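Probable enoyl-CoA hydratase/isomerase (Pseudomonas aeruginosa PAO1, PDB 5WYD) is a crotonase-family protein implicated in biosynthesis of the diffusible signal factor, probably acting as a hydro-lyase on enoyl-CoA substrates. Local coordinates at residues W40-D43 against S44-L48. The protein carries 1 engineered substitution. Numbering follows the deposited sequence.
Sequences WDRD and SLIGL
Asp41 O accepts Leu45 N at 2.8 Å, with an N-H...O angle of 154°, which identifies the first turn of helix 42-57 and places Asp41 at its N-cap. The cap itself is loose: Asp41 OD1 accepts Asp43 N through a weak bond of 3.3 Å. CG stands anti to the backbone N (chi1 -178°), which lets OD1 meet Asp43 N, while OD2 pairs with Lys18 in a salt bridge. The next bond, Ile46 N to Arg42 O, is longer at 3.2 Å but nearly straight (176°), whereas Gly47 N to Asp43 O is weak. Arg42 NH2 forms a salt bridge with Glu93 of helix 88-106. The helix is the crossover between strands 27-32 and 63-68 in the beta-alpha-beta unit of this crotonase fold. Ser44 OG lies at the edge of the Trp40 indole, near its plane; its modelled approach to Asp41 O is so short that the detailed geometry is doubtful. Leu45 CD2 lies above the ring plane near its rim, 3.6 Å from Trp40 CE3, the two side chains crossing at about a right angle; the Leu45 side chain also touches Phe98 and Ala101 of helix 88-106. One turn further on, Leu48 CD2 meets the ring obliquely, 3.9 Å from Trp40 CH2.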
# COMPACT_ATOMS: atom_id res chain seq x y z
N TRP A 40 -15.52 -20.47 -22.96
CA TRP A 40 -16.36 -19.39 -22.47
C TRP A 40 -16.95 -18.53 -23.57
O TRP A 40 -16.32 -18.30 -24.61
CB TRP A 40 -15.60 -18.47 -21.52
CG TRP A 40 -15.41 -19.07 -20.23
CD1 TRP A 40 -14.29 -19.63 -19.76
CD2 TRP A 40 -16.42 -19.25 -19.24
NE1 TRP A 40 -14.52 -20.13 -18.50
CE2 TRP A 40 -15.83 -19.91 -18.16
CE3 TRP A 40 -17.78 -18.91 -19.16
CZ2 TRP A 40 -16.53 -20.23 -17.01
CZ3 TRP A 40 -18.48 -19.24 -18.01
CH2 TRP A 40 -17.85 -19.89 -16.95
N ASP A 41 -18.14 -18.01 -23.30
CA ASP A 41 -18.88 -17.18 -24.22
C ASP A 41 -19.42 -15.99 -23.45
O ASP A 41 -19.47 -16.01 -22.21
CB ASP A 41 -20.02 -18.04 -24.83
CG ASP A 41 -20.85 -17.30 -25.86
OD1 ASP A 41 -20.75 -16.06 -25.98
OD2 ASP A 41 -21.64 -18.00 -26.54
N ARG A 42 -19.78 -14.94 -24.18
CA ARG A 42 -20.39 -13.78 -23.54
C ARG A 42 -21.67 -14.14 -22.82
O ARG A 42 -21.96 -13.63 -21.72
CB ARG A 42 -20.77 -12.75 -24.57
CG ARG A 42 -21.82 -11.80 -24.02
CD ARG A 42 -22.29 -10.94 -25.10
NE ARG A 42 -21.22 -10.23 -25.72
CZ ARG A 42 -20.96 -8.99 -25.43
NH1 ARG A 42 -21.73 -8.36 -24.52
NH2 ARG A 42 -19.96 -8.42 -26.08
N ASP A 43 -22.50 -14.97 -23.45
CA ASP A 43 -23.75 -15.38 -22.84
C ASP A 43 -23.44 -16.12 -21.55
O ASP A 43 -24.13 -15.93 -20.53
CB ASP A 43 -24.55 -16.26 -23.83
CG ASP A 43 -26.08 -16.18 -23.64
OD1 ASP A 43 -26.56 -15.67 -22.60
OD2 ASP A 43 -26.82 -16.66 -24.53
N SER A 44 -22.40 -16.95 -21.57
CA SER A 44 -21.97 -17.68 -20.39
C SER A 44 -21.42 -16.75 -19.30
O SER A 44 -21.77 -16.88 -18.13
CB SER A 44 -20.96 -18.75 -20.81
OG SER A 44 -19.87 -18.20 -21.53
N LEU A 45 -20.57 -15.78 -19.68
CA LEU A 45 -19.93 -14.93 -18.67
C LEU A 45 -20.93 -14.08 -17.89
O LEU A 45 -20.80 -13.93 -16.67
CB LEU A 45 -18.89 -14.03 -19.33
CG LEU A 45 -17.66 -14.74 -19.87
CD1 LEU A 45 -16.69 -13.77 -20.45
CD2 LEU A 45 -17.01 -15.46 -18.74
N ILE A 46 -21.90 -13.47 -18.57
CA ILE A 46 -22.86 -12.67 -17.83
C ILE A 46 -23.65 -13.56 -16.89
O ILE A 46 -23.81 -13.24 -15.70
CB ILE A 46 -23.81 -11.90 -18.77
CG1 ILE A 46 -23.05 -10.82 -19.55
CG2 ILE A 46 -24.91 -11.25 -17.95
CD1 ILE A 46 -23.90 -10.19 -20.62
N GLY A 47 -24.09 -14.72 -17.37
CA GLY A 47 -24.84 -15.59 -16.50
C GLY A 47 -24.03 -15.92 -15.27
O GLY A 47 -24.52 -15.80 -14.14
N LEU A 48 -22.74 -16.18 -15.46
CA LEU A 48 -21.90 -16.55 -14.34
C LEU A 48 -21.90 -15.46 -13.29
O LEU A 48 -22.21 -15.71 -12.12
CB LEU A 48 -20.48 -16.80 -14.82
CG LEU A 48 -19.64 -17.07 -13.59
CD1 LEU A 48 -20.20 -18.24 -12.82
CD2 LEU A 48 -18.20 -17.31 -14.02